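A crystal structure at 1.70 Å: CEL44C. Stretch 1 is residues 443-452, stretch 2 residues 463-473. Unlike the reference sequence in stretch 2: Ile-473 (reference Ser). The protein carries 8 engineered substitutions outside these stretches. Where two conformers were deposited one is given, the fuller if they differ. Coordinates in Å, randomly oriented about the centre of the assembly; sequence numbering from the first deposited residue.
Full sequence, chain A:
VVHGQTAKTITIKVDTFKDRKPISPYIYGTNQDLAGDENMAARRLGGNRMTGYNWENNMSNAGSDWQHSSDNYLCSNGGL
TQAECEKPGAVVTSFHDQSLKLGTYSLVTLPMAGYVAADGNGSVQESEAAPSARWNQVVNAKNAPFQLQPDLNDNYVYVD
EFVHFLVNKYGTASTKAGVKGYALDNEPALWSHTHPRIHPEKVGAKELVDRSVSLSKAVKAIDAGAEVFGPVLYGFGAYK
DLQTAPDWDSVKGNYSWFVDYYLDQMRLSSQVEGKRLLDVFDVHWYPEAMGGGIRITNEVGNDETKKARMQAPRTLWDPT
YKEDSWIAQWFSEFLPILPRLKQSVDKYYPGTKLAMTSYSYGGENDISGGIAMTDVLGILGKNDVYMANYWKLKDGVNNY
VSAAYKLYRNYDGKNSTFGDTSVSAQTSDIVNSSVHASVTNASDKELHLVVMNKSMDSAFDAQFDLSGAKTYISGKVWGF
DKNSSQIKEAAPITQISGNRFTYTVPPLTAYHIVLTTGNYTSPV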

# COMPACT_ATOMS: atom_id res chain seq x y z
N SER A 443 18.81 15.50 -12.91
CA SER A 443 18.64 16.74 -13.65
C SER A 443 19.34 17.90 -12.95
O SER A 443 19.28 18.05 -11.71
CB SER A 443 17.15 17.08 -13.84
OG SER A 443 16.99 18.37 -14.44
N ASP A 444 20.03 18.70 -13.74
CA ASP A 444 20.40 20.03 -13.28
C ASP A 444 19.53 21.10 -13.97
O ASP A 444 19.83 22.29 -13.85
CB ASP A 444 21.92 20.29 -13.43
CG ASP A 444 22.38 20.26 -14.89
OD1 ASP A 444 21.54 20.20 -15.81
OD2 ASP A 444 23.62 20.32 -15.12
N LYS A 445 18.45 20.67 -14.65
CA LYS A 445 17.51 21.61 -15.32
C LYS A 445 16.25 21.89 -14.48
O LYS A 445 15.78 23.01 -14.44
CB LYS A 445 17.10 21.11 -16.72
N GLU A 446 15.75 20.88 -13.77
CA GLU A 446 14.45 21.03 -13.11
C GLU A 446 14.52 20.45 -11.70
O GLU A 446 15.11 19.39 -11.51
CB GLU A 446 13.43 20.28 -13.95
CG GLU A 446 12.03 20.36 -13.49
CD GLU A 446 11.07 19.74 -14.52
OE1 GLU A 446 10.78 20.41 -15.54
OE2 GLU A 446 10.65 18.58 -14.30
N LEU A 447 13.96 21.15 -10.71
CA LEU A 447 13.97 20.67 -9.32
C LEU A 447 12.55 20.73 -8.75
O LEU A 447 11.87 21.74 -8.88
CB LEU A 447 14.95 21.48 -8.44
CG LEU A 447 14.89 21.37 -6.91
CD1 LEU A 447 15.31 19.95 -6.47
CD2 LEU A 447 15.83 22.38 -6.25
N HIS A 448 12.11 19.65 -8.09
CA HIS A 448 10.73 19.54 -7.61
C HIS A 448 10.76 19.60 -6.09
O HIS A 448 11.50 18.84 -5.44
CB HIS A 448 10.15 18.20 -8.06
CG HIS A 448 9.74 18.18 -9.50
ND1 HIS A 448 10.61 17.84 -10.52
CD2 HIS A 448 8.55 18.44 -10.08
CE1 HIS A 448 9.98 17.95 -11.67
NE2 HIS A 448 8.73 18.32 -11.43
N LEU A 449 9.91 20.46 -5.51
CA LEU A 449 9.82 20.55 -4.05
C LEU A 449 8.36 20.45 -3.66
O LEU A 449 7.54 21.20 -4.19
CB LEU A 449 10.33 21.90 -3.54
CG LEU A 449 11.69 22.36 -4.03
CD1 LEU A 449 11.96 23.75 -3.39
CD2 LEU A 449 12.81 21.37 -3.67
N VAL A 450 8.04 19.53 -2.77
CA VAL A 450 6.68 19.50 -2.17
C VAL A 450 6.83 19.96 -0.73
O VAL A 450 7.65 19.43 0.03
CB VAL A 450 6.02 18.08 -2.28
CG1 VAL A 450 4.74 18.01 -1.39
CG2 VAL A 450 5.65 17.79 -3.71
N VAL A 451 6.14 21.05 -0.39
CA VAL A 451 6.24 21.64 0.94
C VAL A 451 4.83 21.84 1.54
O VAL A 451 3.85 22.10 0.82
CB VAL A 451 7.05 22.97 0.91
CG1 VAL A 451 6.37 24.04 0.03
CG2 VAL A 451 7.30 23.48 2.34
N MET A 452 4.72 21.67 2.84
CA MET A 452 3.41 21.83 3.47
C MET A 452 3.49 22.50 4.82
O MET A 452 4.47 22.32 5.55
CB MET A 452 2.69 20.49 3.56
CG MET A 452 3.34 19.48 4.53
SD MET A 452 3.22 17.77 3.95
CE MET A 452 4.47 17.82 2.63
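Stretch 2 (463-473) QFDLSGAKTYI

Stretch 2 begins as a strand, Gln-463 to Ser-467, and from Gly-468 onward continues as loop to Ile-473. It runs roughly against the strand of stretch 1, Glu-446 to Met-452: their N-to-C directions make an angle of 143°, and the axes come no closer than 10.8 Å. At that spacing the backbones cannot pair. No hydrogen bond passes directly between the stretches, and the strands meet through side chains alone, as layers that pack rather than neighbours in a sheet. The gap narrows toward the loops, from 10.2 Å between Leu-449 CA and Phe-464 CA to 6.0 Å between Asp-444 CA and Ala-469 CA.

The apolar contact follows the alternation of extended chain. Leu-447, Leu-449 and Val-451 point toward stretch 2, while His-448, Val-450 and Met-452 stay out of its reach; from the other strand, Phe-464 and Leu-466 answer them. Phe-464, with chi1 in m, serves two partners. Its CE2 lies 3.7 Å from Leu-449 CD1, and its CZ lies 4.3 Å from Val-451 CG1, which sits at the ring edge. One step along, Leu-466 CD2 meets Leu-447 CD2 at 4.1 Å.

Tyr-472 carries the packing beyond the strand. Its CA-to-CB bond points sideways, but the m rotamer brings the end of the side chain nearer, so that CE1 stands 3.7 Å from Leu-447 CB. Leu-447 CD2 also makes an off-centre CH-pi contact, 4.3 Å from the centroid of the Tyr-472 ring. Leu-447 thus touches both an aliphatic and an aromatic partner. Gly-468 leaves room for this ring: a CB there would be crowded by Tyr-472 CE2 at 3.1 Å.

The polar links run through water. Water 1 donates to Ser-443 O at 2.7 Å and, weakly, to Glu-446 O at 2.9 Å, and its oxygen is hydrogen-bonded to Tyr-472 OH at 2.6 Å, tying the phenol to the turn before the strand. Ser-443 OG steadies that turn by accepting from Lys-445 N at 2.7 Å and Glu-446 N at 2.9 Å. Water 2 accepts from Lys-470 N at 2.8 Å and donates a weak bond to Asp-444 O at 3.4 Å.

At the more open end, Asp-444 CB rests 4.0 Å from Ala-469 CB. Asp-444 OD2 approaches Lys-470 CE at 3.6 Å and Lys-470 NZ at 4.0 Å, opposite charges near each other but beyond a salt bridge. The rule is a buried row of apolar side chains, finished at the loops by waters and loosely matched charge.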

# COMPACT_ATOMS: atom_id res chain seq x y z
N GLN A 463 12.18 30.08 3.77
CA GLN A 463 13.36 30.60 3.11
C GLN A 463 14.14 29.39 2.59
O GLN A 463 14.66 28.61 3.39
CB GLN A 463 14.21 31.33 4.17
CG GLN A 463 15.56 31.80 3.71
CD GLN A 463 16.27 32.58 4.79
OE1 GLN A 463 17.50 32.70 4.79
NE2 GLN A 463 15.51 33.09 5.75
N PHE A 464 14.14 29.21 1.28
CA PHE A 464 14.80 28.05 0.66
C PHE A 464 16.24 28.38 0.27
O PHE A 464 16.50 29.44 -0.31
CB PHE A 464 14.07 27.61 -0.61
CG PHE A 464 12.72 27.02 -0.35
CD1 PHE A 464 11.60 27.85 -0.27
CD2 PHE A 464 12.57 25.64 -0.21
CE1 PHE A 464 10.34 27.29 -0.07
CE2 PHE A 464 11.29 25.08 -0.02
CZ PHE A 464 10.19 25.92 0.07
N ASP A 465 17.16 27.47 0.58
CA ASP A 465 18.57 27.58 0.20
C ASP A 465 18.86 26.35 -0.65
O ASP A 465 18.65 25.25 -0.17
CB ASP A 465 19.46 27.59 1.46
CG ASP A 465 20.96 27.47 1.14
OD1 ASP A 465 21.55 28.44 0.61
N LEU A 466 19.20 26.54 -1.92
CA LEU A 466 19.34 25.42 -2.88
C LEU A 466 20.80 25.19 -3.24
O LEU A 466 21.53 26.15 -3.47
CB LEU A 466 18.56 25.69 -4.17
CG LEU A 466 17.14 26.29 -4.09
CD1 LEU A 466 16.60 26.62 -5.46
CD2 LEU A 466 16.21 25.30 -3.37
N SER A 467 21.23 23.93 -3.27
CA SER A 467 22.53 23.55 -3.82
C SER A 467 22.34 22.72 -5.08
O SER A 467 21.67 21.66 -5.05
CB SER A 467 23.32 22.75 -2.79
OG SER A 467 23.51 23.50 -1.61
N GLY A 468 22.91 23.20 -6.18
CA GLY A 468 22.79 22.53 -7.46
C GLY A 468 23.93 22.91 -8.39
O GLY A 468 24.71 23.81 -8.07
N ALA A 469 24.01 22.22 -9.52
CA ALA A 469 25.10 22.41 -10.46
C ALA A 469 24.89 23.69 -11.29
O ALA A 469 25.85 24.28 -11.80
CB ALA A 469 25.21 21.20 -11.39
N LYS A 470 23.63 24.06 -11.46
CA LYS A 470 23.28 25.27 -12.22
C LYS A 470 22.43 26.19 -11.35
O LYS A 470 22.00 25.82 -10.25
CB LYS A 470 22.58 24.91 -13.53
CG LYS A 470 23.51 24.22 -14.53
CD LYS A 470 22.84 23.92 -15.86
CE LYS A 470 23.90 23.42 -16.84
NZ LYS A 470 23.35 22.99 -18.15
N THR A 471 22.26 27.41 -11.83
CA THR A 471 21.51 28.41 -11.10
C THR A 471 20.05 28.30 -11.51
O THR A 471 19.72 28.36 -12.70
CB THR A 471 22.06 29.83 -11.41
OG1 THR A 471 23.41 29.89 -10.96
CG2 THR A 471 21.26 30.90 -10.66
N TYR A 472 19.20 28.09 -10.51
CA TYR A 472 17.75 28.13 -10.71
C TYR A 472 17.33 29.58 -10.84
O TYR A 472 17.75 30.43 -10.03
CB TYR A 472 17.04 27.47 -9.51
CG TYR A 472 17.39 26.02 -9.39
CD1 TYR A 472 16.89 25.08 -10.31
CD2 TYR A 472 18.30 25.59 -8.43
CE1 TYR A 472 17.26 23.72 -10.23
CE2 TYR A 472 18.68 24.25 -8.34
CZ TYR A 472 18.14 23.33 -9.22
OH TYR A 472 18.55 22.03 -9.10
N ILE A 473 16.52 29.89 -11.85
CA ILE A 473 16.20 31.29 -12.13
C ILE A 473 14.74 31.64 -11.88
O ILE A 473 14.41 32.79 -11.62
CB ILE A 473 16.63 31.72 -13.56
CG1 ILE A 473 15.84 30.97 -14.62
CG2 ILE A 473 18.15 31.52 -13.73
CD1 ILE A 473 16.23 31.30 -16.06
O HOH W 1 17.78 20.15 -10.79
O HOH W 2 21.14 22.96 -10.83